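Local coordinates for possible sortase-like protein (Corynebacterium diphtheriae, PDB 5UUS) that probably acts as a membrane-bound cysteine transpeptidase of the sortase family, cleaving sorting signals to link proteins to the cell envelope, at residues T34-L37 with G38-F41; V111-R115 with T116-V120; G130-R133 with Y134-M138. All blocks are in the same frame, centred on the assembly; numbering follows the deposited sequence.

Contact 1. Residues T34-L37 with G38-F41; sequences TPEL and GEAF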
ATOM      1  N   THR A  34      10.976  14.551  -2.612  1.00 42.48           N
ATOM      2  CA  THR A  34      11.608  13.262  -2.370  1.00 52.33           C
ATOM      3  C   THR A  34      11.862  13.091  -0.879  1.00 54.84           C
ATOM      4  O   THR A  34      12.638  13.846  -0.284  1.00 49.73           O
ATOM      5  CB  THR A  34      12.929  13.111  -3.134  1.00 57.19           C
ATOM      6  OG1 THR A  34      12.700  13.346  -4.534  1.00 64.71           O
ATOM      7  CG2 THR A  34      13.508  11.698  -2.920  1.00 61.67           C
ATOM      8  N   PRO A  35      11.190  12.108  -0.268  1.00 56.30           N
ATOM      9  CA  PRO A  35      11.337  11.914   1.168  1.00 48.58           C
ATOM     10  C   PRO A  35      12.811  11.764   1.540  1.00 44.20           C
ATOM     11  O   PRO A  35      13.617  11.164   0.818  1.00 44.48           O
ATOM     12  CB  PRO A  35      10.521  10.639   1.448  1.00 56.53           C
ATOM     13  CG  PRO A  35      10.175  10.084   0.112  1.00 61.19           C
ATOM     14  CD  PRO A  35      10.202  11.192  -0.855  1.00 58.79           C
ATOM     15  N   GLU A  36      13.159  12.378   2.658  1.00 44.33           N
ATOM     16  CA  GLU A  36      14.478  12.271   3.218  1.00 50.57           C
ATOM     17  C   GLU A  36      14.793  10.824   3.642  1.00 55.51           C
ATOM     18  O   GLU A  36      14.026  10.196   4.381  1.00 59.74           O
ATOM     19  CB  GLU A  36      14.593  13.223   4.407  1.00 53.39           C
ATOM     20  CG  GLU A  36      16.003  13.376   4.937  1.00 60.76           C
ATOM     21  CD  GLU A  36      16.076  14.315   6.136  1.00 71.14           C
ATOM     22  OE1 GLU A  36      15.024  14.854   6.542  1.00 76.92           O
ATOM     23  OE2 GLU A  36      17.184  14.507   6.676  1.00 75.58           O
ATOM     24  N   LEU A  37      15.928  10.313   3.172  1.00 54.79           N
ATOM     25  CA  LEU A  37      16.362   8.956   3.470  1.00 54.80           C
ATOM     26  C   LEU A  37      16.359   8.628   4.956  1.00 55.11           C
ATOM     27  O   LEU A  37      16.863   9.389   5.785  1.00 51.56           O
ATOM     28  CB  LEU A  37      17.758   8.716   2.908  1.00 67.51           C
ATOM     29  CG  LEU A  37      17.818   7.779   1.702  1.00 75.57           C
ATOM     30  CD1 LEU A  37      16.934   8.298   0.579  1.00 76.50           C
ATOM     31  CD2 LEU A  37      19.248   7.632   1.238  1.00 77.88           C
ATOM     32  N   GLY A  38      15.743   7.501   5.292  1.00 46.02           N
ATOM     33  CA  GLY A  38      15.743   7.034   6.665  1.00 46.34           C
ATOM     34  C   GLY A  38      14.801   7.803   7.575  1.00 46.78           C
ATOM     35  O   GLY A  38      14.747   7.528   8.766  1.00 46.02           O
ATOM     36  N   GLU A  39      14.059   8.767   7.037  1.00 43.97           N
ATOM     37  CA  GLU A  39      13.115   9.534   7.853  1.00 46.52           C
ATOM     38  C   GLU A  39      11.671   9.135   7.584  1.00 43.85           C
ATOM     39  O   GLU A  39      11.348   8.672   6.490  1.00 40.49           O
ATOM     40  CB  GLU A  39      13.284  11.039   7.597  1.00 50.66           C
ATOM     41  CG  GLU A  39      14.677  11.549   7.972  1.00 59.08           C
ATOM     42  CD  GLU A  39      15.054  11.278   9.434  1.00 68.77           C
ATOM     43  OE1 GLU A  39      14.204  11.475  10.333  1.00 68.35           O
ATOM     44  OE2 GLU A  39      16.211  10.868   9.685  1.00 73.90           O
ATOM     45  N   ALA A  40      10.813   9.330   8.588  1.00 40.22           N
ATOM     46  CA  ALA A  40       9.383   9.067   8.462  1.00 47.25           C
ATOM     47  C   ALA A  40       8.737  10.119   7.598  1.00 49.30           C
ATOM     48  O   ALA A  40       8.929  11.302   7.834  1.00 44.14           O
ATOM     49  CB  ALA A  40       8.718   9.039   9.824  1.00 49.86           C
ATOM     50  N   PHE A  41       7.974   9.710   6.594  1.00 39.02           N
ATOM     51  CA  PHE A  41       7.319  10.704   5.718  1.00 40.54           C
ATOM     52  C   PHE A  41       5.835  10.396   5.572  1.00 46.45           C
ATOM     53  O   PHE A  41       5.104  11.126   4.903  1.00 39.97           O
ATOM     54  CB  PHE A  41       7.969  10.730   4.333  1.00 44.71           C
ATOM     55  CG  PHE A  41       7.762   9.459   3.539  1.00 44.80           C
ATOM     56  CD1 PHE A  41       8.577   8.349   3.757  1.00 47.50           C
ATOM     57  CD2 PHE A  41       6.763   9.378   2.587  1.00 46.18           C
ATOM     58  CE1 PHE A  41       8.389   7.168   3.049  1.00 51.14           C
ATOM     59  CE2 PHE A  41       6.563   8.201   1.865  1.00 44.51           C
ATOM     60  CZ  PHE A  41       7.387   7.095   2.097  1.00 49.68           C
TER

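Contact 2. Residues V111-R115 with T116-V120; sequences VVETR and TSWSV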
ATOM      1  N   VAL A 111      -5.219   2.837   4.827  1.00 43.02           N
ATOM      2  CA  VAL A 111      -5.222   4.289   4.726  1.00 40.94           C
ATOM      3  C   VAL A 111      -3.816   4.828   4.933  1.00 45.30           C
ATOM      4  O   VAL A 111      -3.138   4.444   5.886  1.00 43.89           O
ATOM      5  CB  VAL A 111      -6.191   4.924   5.736  1.00 41.58           C
ATOM      6  CG1 VAL A 111      -6.211   6.446   5.552  1.00 41.34           C
ATOM      7  CG2 VAL A 111      -7.604   4.344   5.550  1.00 42.48           C
ATOM      8  N   VAL A 112      -3.375   5.688   4.018  1.00 40.68           N
ATOM      9  CA  VAL A 112      -2.026   6.243   4.058  1.00 37.98           C
ATOM     10  C   VAL A 112      -2.092   7.767   4.078  1.00 45.22           C
ATOM     11  O   VAL A 112      -2.703   8.407   3.229  1.00 39.94           O
ATOM     12  CB  VAL A 112      -1.178   5.758   2.871  1.00 40.11           C
ATOM     13  CG1 VAL A 112       0.275   6.197   3.021  1.00 36.14           C
ATOM     14  CG2 VAL A 112      -1.237   4.232   2.787  1.00 38.50           C
ATOM     15  N   GLU A 113      -1.461   8.328   5.090  1.00 47.46           N
ATOM     16  CA  GLU A 113      -1.406   9.755   5.268  1.00 40.47           C
ATOM     17  C   GLU A 113      -0.005  10.267   4.965  1.00 45.92           C
ATOM     18  O   GLU A 113       0.988   9.703   5.460  1.00 40.71           O
ATOM     19  CB  GLU A 113      -1.792  10.072   6.709  1.00 44.20           C
ATOM     20  CG  GLU A 113      -1.795  11.488   7.082  1.00 47.70           C
ATOM     21  CD  GLU A 113      -1.876  11.659   8.599  1.00 51.07           C
ATOM     22  OE1 GLU A 113      -1.827  10.639   9.358  1.00 48.94           O
ATOM     23  OE2 GLU A 113      -1.980  12.819   9.022  1.00 52.60           O
ATOM     24  N   THR A 114       0.095  11.328   4.163  1.00 41.49           N
ATOM     25  CA  THR A 114       1.356  12.053   4.106  1.00 39.62           C
ATOM     26  C   THR A 114       1.178  13.440   4.735  1.00 36.57           C
ATOM     27  O   THR A 114       0.095  13.786   5.208  1.00 40.33           O
ATOM     28  CB  THR A 114       1.878  12.190   2.663  1.00 37.11           C
ATOM     29  OG1 THR A 114       1.109  13.173   1.973  1.00 39.40           O
ATOM     30  CG2 THR A 114       1.812  10.849   1.934  1.00 40.58           C
ATOM     31  N   ARG A 115       2.225  14.249   4.726  1.00 39.20           N
ATOM     32  CA  ARG A 115       2.073  15.619   5.235  1.00 38.74           C
ATOM     33  C   ARG A 115       1.077  16.499   4.428  1.00 44.14           C
ATOM     34  O   ARG A 115       0.572  17.490   4.938  1.00 46.40           O
ATOM     35  CB  ARG A 115       3.438  16.280   5.312  1.00 41.19           C
ATOM     36  CG  ARG A 115       4.351  15.618   6.369  1.00 41.27           C
ATOM     37  CD  ARG A 115       5.723  16.259   6.315  1.00 43.98           C
ATOM     38  NE  ARG A 115       6.719  15.720   7.238  1.00 55.24           N
ATOM     39  CZ  ARG A 115       6.737  15.903   8.563  1.00 55.95           C
ATOM     40  NH1 ARG A 115       5.771  16.581   9.184  1.00 48.78           N
ATOM     41  NH2 ARG A 115       7.727  15.374   9.282  1.00 57.55           N
ATOM     42  N   THR A 116       0.760  16.107   3.196  1.00 41.33           N
ATOM     43  CA  THR A 116      -0.138  16.892   2.373  1.00 38.31           C
ATOM     44  C   THR A 116      -1.399  16.160   1.923  1.00 40.87           C
ATOM     45  O   THR A 116      -2.245  16.769   1.273  1.00 41.18           O
ATOM     46  CB  THR A 116       0.578  17.391   1.093  1.00 43.57           C
ATOM     47  OG1 THR A 116       1.065  16.261   0.369  1.00 38.48           O
ATOM     48  CG2 THR A 116       1.756  18.291   1.422  1.00 38.32           C
ATOM     49  N   SER A 117      -1.562  14.871   2.246  1.00 37.64           N
ATOM     50  CA  SER A 117      -2.627  14.131   1.581  1.00 35.74           C
ATOM     51  C   SER A 117      -3.132  12.914   2.361  1.00 37.71           C
ATOM     52  O   SER A 117      -2.479  12.437   3.286  1.00 38.50           O
ATOM     53  CB  SER A 117      -2.150  13.659   0.207  1.00 43.27           C
ATOM     54  OG  SER A 117      -1.194  12.609   0.357  1.00 40.57           O
ATOM     55  N   TRP A 118      -4.304  12.427   1.953  1.00 37.09           N
ATOM     56  CA  TRP A 118      -4.851  11.153   2.427  1.00 39.33           C
ATOM     57  C   TRP A 118      -5.057  10.272   1.201  1.00 44.72           C
ATOM     58  O   TRP A 118      -5.538  10.764   0.177  1.00 42.20           O
ATOM     59  CB  TRP A 118      -6.188  11.343   3.170  1.00 41.87           C
ATOM     60  CG  TRP A 118      -6.083  11.967   4.518  1.00 45.54           C
ATOM     61  CD1 TRP A 118      -6.286  13.304   4.842  1.00 37.63           C
ATOM     62  CD2 TRP A 118      -5.771  11.300   5.752  1.00 42.39           C
ATOM     63  NE1 TRP A 118      -6.106  13.486   6.192  1.00 42.82           N
ATOM     64  CE2 TRP A 118      -5.786  12.280   6.777  1.00 45.78           C
ATOM     65  CE3 TRP A 118      -5.472   9.970   6.091  1.00 46.91           C
ATOM     66  CZ2 TRP A 118      -5.526  11.971   8.118  1.00 46.66           C
ATOM     67  CZ3 TRP A 118      -5.221   9.655   7.427  1.00 46.00           C
ATOM     68  CH2 TRP A 118      -5.251  10.654   8.424  1.00 49.41           C
ATOM     69  N   SER A 119      -4.674   8.989   1.302  1.00 39.20           N
ATOM     70  CA  SER A 119      -4.914   7.995   0.260  1.00 36.96           C
ATOM     71  C   SER A 119      -5.637   6.807   0.892  1.00 40.11           C
ATOM     72  O   SER A 119      -5.346   6.433   2.029  1.00 38.01           O
ATOM     73  CB  SER A 119      -3.603   7.512  -0.383  1.00 41.01           C
ATOM     74  OG  SER A 119      -2.844   8.582  -0.885  1.00 44.49           O
ATOM     75  N   VAL A 120      -6.583   6.234   0.159  1.00 37.15           N
ATOM     76  CA  VAL A 120      -7.201   4.994   0.585  1.00 36.31           C
ATOM     77  C   VAL A 120      -6.918   3.968  -0.476  1.00 41.00           C
ATOM     78  O   VAL A 120      -7.278   4.169  -1.641  1.00 41.28           O
ATOM     79  CB  VAL A 120      -8.718   5.131   0.771  1.00 35.20           C
ATOM     80  CG1 VAL A 120      -9.344   3.767   1.117  1.00 37.53           C
ATOM     81  CG2 VAL A 120      -9.012   6.180   1.844  1.00 38.10           C
TER
HETATM   82  O   HOH W   1      -1.556   9.915   1.114  1.00 41.80           O

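Contact 3. Residues G130-R133 with Y134-M138; sequences GQQR and YDEAM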
ATOM      1  N   GLY A 130     -12.200 -14.683 -12.815  1.00 52.85           N
ATOM      2  CA  GLY A 130     -13.440 -14.648 -13.568  1.00 53.85           C
ATOM      3  C   GLY A 130     -14.556 -13.950 -12.822  1.00 48.77           C
ATOM      4  O   GLY A 130     -14.368 -12.896 -12.227  1.00 49.45           O
ATOM      5  N   GLN A 131     -15.726 -14.564 -12.830  1.00 48.85           N
ATOM      6  CA  GLN A 131     -16.913 -13.955 -12.252  1.00 54.86           C
ATOM      7  C   GLN A 131     -16.767 -13.642 -10.773  1.00 55.92           C
ATOM      8  O   GLN A 131     -17.219 -12.597 -10.301  1.00 55.10           O
ATOM      9  CB  GLN A 131     -18.129 -14.870 -12.464  1.00 59.58           C
ATOM     10  CG  GLN A 131     -19.424 -14.300 -11.895  1.00 63.79           C
ATOM     11  CD  GLN A 131     -19.977 -13.148 -12.723  1.00 71.12           C
ATOM     12  OE1 GLN A 131     -20.174 -12.033 -12.220  1.00 72.57           O
ATOM     13  NE2 GLN A 131     -20.243 -13.417 -13.994  1.00 76.15           N
ATOM     14  N   GLN A 132     -16.149 -14.545 -10.026  1.00 56.13           N
ATOM     15  CA  GLN A 132     -16.058 -14.314  -8.590  1.00 59.22           C
ATOM     16  C   GLN A 132     -15.140 -13.140  -8.275  1.00 48.37           C
ATOM     17  O   GLN A 132     -15.404 -12.365  -7.365  1.00 49.42           O
ATOM     18  CB  GLN A 132     -15.573 -15.560  -7.869  1.00 62.67           C
ATOM     19  CG  GLN A 132     -15.484 -15.385  -6.369  1.00 71.29           C
ATOM     20  CD  GLN A 132     -15.024 -16.654  -5.695  1.00 80.71           C
ATOM     21  OE1 GLN A 132     -14.367 -17.491  -6.314  1.00 79.33           O
ATOM     22  NE2 GLN A 132     -15.381 -16.816  -4.426  1.00 86.49           N
ATOM     23  N   ARG A 133     -14.047 -13.038  -9.022  1.00 44.79           N
ATOM     24  CA  ARG A 133     -13.087 -11.939  -8.876  1.00 46.88           C
ATOM     25  C   ARG A 133     -13.773 -10.602  -9.167  1.00 48.52           C
ATOM     26  O   ARG A 133     -13.604  -9.614  -8.431  1.00 45.85           O
ATOM     27  CB  ARG A 133     -11.897 -12.175  -9.824  1.00 43.49           C
ATOM     28  CG  ARG A 133     -10.804 -11.122  -9.845  1.00 43.47           C
ATOM     29  CD  ARG A 133      -9.568 -11.702 -10.550  1.00 45.27           C
ATOM     30  NE  ARG A 133      -8.543 -10.702 -10.835  1.00 46.62           N
ATOM     31  CZ  ARG A 133      -7.596 -10.316  -9.987  1.00 46.20           C
ATOM     32  NH1 ARG A 133      -7.555 -10.833  -8.767  1.00 48.89           N
ATOM     33  NH2 ARG A 133      -6.692  -9.387 -10.347  1.00 44.97           N
ATOM     34  N   TYR A 134     -14.574 -10.593 -10.228  1.00 47.61           N
ATOM     35  CA  TYR A 134     -15.310  -9.408 -10.626  1.00 52.09           C
ATOM     36  C   TYR A 134     -16.290  -8.978  -9.540  1.00 57.05           C
ATOM     37  O   TYR A 134     -16.321  -7.824  -9.128  1.00 55.93           O
ATOM     38  CB  TYR A 134     -16.067  -9.668 -11.929  1.00 49.80           C
ATOM     39  CG  TYR A 134     -16.821  -8.452 -12.433  1.00 55.73           C
ATOM     40  CD1 TYR A 134     -18.193  -8.350 -12.276  1.00 58.53           C
ATOM     41  CD2 TYR A 134     -16.149  -7.399 -13.052  1.00 50.88           C
ATOM     42  CE1 TYR A 134     -18.878  -7.246 -12.742  1.00 60.29           C
ATOM     43  CE2 TYR A 134     -16.825  -6.292 -13.522  1.00 51.79           C
ATOM     44  CZ  TYR A 134     -18.192  -6.216 -13.362  1.00 58.42           C
ATOM     45  OH  TYR A 134     -18.885  -5.116 -13.824  1.00 59.08           O
ATOM     46  N   ASP A 135     -17.098  -9.924  -9.085  1.00 56.04           N
ATOM     47  CA  ASP A 135     -18.075  -9.644  -8.056  1.00 54.25           C
ATOM     48  C   ASP A 135     -17.401  -9.142  -6.782  1.00 50.83           C
ATOM     49  O   ASP A 135     -17.919  -8.252  -6.107  1.00 51.29           O
ATOM     50  CB  ASP A 135     -18.907 -10.892  -7.750  1.00 57.18           C
ATOM     51  CG  ASP A 135     -19.755 -11.339  -8.929  1.00 62.92           C
ATOM     52  OD1 ASP A 135     -20.121 -10.492  -9.782  1.00 62.72           O
ATOM     53  OD2 ASP A 135     -20.065 -12.550  -8.986  1.00 65.29           O
ATOM     54  N   GLU A 136     -16.253  -9.709  -6.445  1.00 49.45           N
ATOM     55  CA  GLU A 136     -15.555  -9.251  -5.244  1.00 48.29           C
ATOM     56  C   GLU A 136     -15.011  -7.834  -5.438  1.00 52.74           C
ATOM     57  O   GLU A 136     -15.056  -7.000  -4.518  1.00 51.27           O
ATOM     58  CB  GLU A 136     -14.428 -10.211  -4.868  1.00 48.87           C
ATOM     59  CG  GLU A 136     -14.936 -11.546  -4.351  1.00 52.65           C
ATOM     60  CD  GLU A 136     -13.830 -12.550  -4.108  1.00 58.95           C
ATOM     61  OE1 GLU A 136     -12.656 -12.242  -4.403  1.00 62.96           O
ATOM     62  OE2 GLU A 136     -14.145 -13.659  -3.629  1.00 64.79           O
ATOM     63  N   ALA A 137     -14.514  -7.563  -6.637  1.00 49.75           N
ATOM     64  CA  ALA A 137     -13.952  -6.263  -6.943  1.00 48.40           C
ATOM     65  C   ALA A 137     -15.048  -5.202  -6.990  1.00 46.47           C
ATOM     66  O   ALA A 137     -14.841  -4.053  -6.575  1.00 42.48           O
ATOM     67  CB  ALA A 137     -13.186  -6.322  -8.241  1.00 48.96           C
ATOM     68  N   MET A 138     -16.229  -5.600  -7.449  1.00 49.95           N
ATOM     69  CA  MET A 138     -17.375  -4.691  -7.518  1.00 56.67           C
ATOM     70  C   MET A 138     -17.860  -4.225  -6.146  1.00 55.92           C
ATOM     71  O   MET A 138     -18.635  -3.291  -6.052  1.00 55.58           O
ATOM     72  CB  MET A 138     -18.536  -5.350  -8.267  1.00 58.58           C
ATOM     73  CG  MET A 138     -18.341  -5.380  -9.770  1.00 59.44           C
ATOM     74  SD  MET A 138     -18.270  -3.719 -10.444  1.00 62.96           S
ATOM     75  CE  MET A 138     -19.768  -3.022  -9.758  1.00 82.65           C
TER

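Contact 1. Residues T34-L37 with G38-F41
Pro35 and Phe41 close together where the chain turns into strand 40-45, of which Phe41 is already part, and their meeting is the tight part of this local contact. Pro35 CB stands over one face of the phenyl ring, 3.7 Å from Phe41 CG and displaced toward the rim rather than centred. Its distance to the ring centroid is 4.0 Å, at 26° from the ring normal, a CH-pi contact. The first torsion of Phe41 sets this up: CG is held between the backbone N and the carbonyl carbon (chi1 67°), and this turns one ring face to Pro35 CB. Carbonyl oxygen O of Glu39 lies in the ring plane at the edge. Leu78 and Ile57, the latter on strand 54-59, add further apolar surface round Phe41.

The two glutamates make up the looser side, in contact with solvent. Glu36 and Glu39 run side by side in the same direction, and they touch through carbon, Glu36 CD lying 3.6 Å from Glu39 CG. Glu36 is fully extended whereas Glu39 bends at chi2 (-57°), and the carboxylates stay apart, Glu36 OE2 being 4.8 Å from Glu39 OE2. Any repulsion between the like charges is probably eased by Lys32, which forms a salt bridge with Glu36 OE1.

The backbone is closed by one hydrogen bond, Glu39 N to Glu36 O at 3.0 Å. Leu37, at the second position of the bend, directs its side chain away from 38-41, against Glu59 and Asn74. Backbone bonds from Gly38 and Glu39 to Glu59 carry the chain into the sheet. The 36-to-39 hydrogen bond and the positive phi of Gly38 at the third position, which favours glycine, belong to a type II beta turn from Glu36 to Glu39, leading into the opening strand of the sortase beta-barrel.

Contact 2. Residues V111-R115 with T116-V120
Val112 and Ser119 form the hydrogen-bonded pair of two antiparallel strands, 111-114 and 117-120, with Val112 N to Ser119 O at 2.9 Å and the reverse bond from Ser119 N to Val112 O at 2.8 Å, while Thr114 N to Ser117 O closes the hairpin next to the loop. The non-hydrogen-bonded pairs on either side of it, Val111 with Val120 and Glu113 with Trp118, turn their side chains to one face of the sheet. There Glu113 lies flat along the indole: its CG sits 3.8 Å from the centroid of the Trp118 six-membered ring, only 8° off the normal, a CH-pi contact. The extended glutamate chain brings the carboxylate to within 13° of parallel with the ring. Lys217 in a salt bridge to Glu113 OE2 and the Tyr45 hydroxyl at Glu113 OE1 help fix that rotation. Val111 takes the ring's edge instead, its CG1 3.6 Å from Trp118 CE3.

On the other face, a water links Val112 O, Ser117 OG and Ser119 OG; the last is also bonded to His214. At the bend, Thr114 OG1, placed between the backbone N and the carbonyl carbon (chi1 75°), accepts from Thr116 N at 3.2 Å, which makes an ST turn. Thr114 OG1 also shares a hydrogen bond with Ser117 OG at 2.9 Å and has Lys31 as a further partner, so several polar groups hold it in place. Strand 117-123 goes on to pair with strand 204-216, and strand 109-114 with strand 40-45. The whole is a tight beta hairpin, with Arg115 and Thr116 at its tip, built into the sortase beta-barrel.

Contact 3. Residues G130-R133 with Y134-M138
Gln132 and Glu136, one helical turn apart, meet through the glutamine's methylene and one carboxylate oxygen: Gln132 CG is 3.5 Å from Glu136 OE2. The two extended chains slant across each other, with the amide and carboxylate planes 57° apart. Because Glu136 CG points away from the carbonyl carbon (chi1 -70°), its chain leans back over the preceding turn and brings CG to 3.2 Å from Gln132 O. At its far end, Glu136 OE1 is hydrogen-bonded to Ser128 OG just ahead of the helix.

Asp135 leans back in the same way, so that its OD2 reaches 3.5 Å from Gln131 CG on an exposed side. Tyr134 takes a different course. Its CG is directed opposite the backbone N (chi1 -178°), which leaves CB against the preceding turn, 3.5 Å from Gln131 O, while the ring swings outward and forward. One ring face receives Met138 CG, lying 3.5 Å above the plane toward the rim, and Ala146 and Thr150 of helix 143-151 pack on the same tyrosine.

Arg133 extends to the buried side, where its guanidinium group donates to the carbonyl oxygens of Ile149 and Val157, close to a bound formate that probably came from the crystallisation liquor. Ala137 offers a small surface there, packing on Ala146 and Pro125. Four successive backbone bonds hold the frame, from Tyr134 N to Gly130 O at 3.1 Å through to Ala137 N to Arg133 O at 2.9 Å. This is a short amphipathic alpha-helix, packed on helix 143-151 in the excursion between strands 117-123 and 160-163 of the sortase domain.

The three contacts follow in series along the chain. Contacts 1 and 2 belong to one sheet: strands 40-45 and 109-114 are neighbours, the contact centres are 15 Å apart, and Phe41 O touches Thr114 CB at 4.1 Å. Contact 3 lies across the chain's centre from contact 1, with nearest atoms about 25 Å apart; from contact 2 the gap is about 12 Å, bridged in sequence by the end of strand 117-123 and the loop that follows it. The Glu113 side chain of contact 2 lies about 3 Å from a bound methylpentanediol, probably from the crystallisation liquor. The disulfide Cys107-Cys140 ties the segment before strand 109-114 to the loop after helix 130-137. All three contacts lie away from the predicted catalytic residues His90 and Cys195, the latter being S-hydroxycysteine in this crystal.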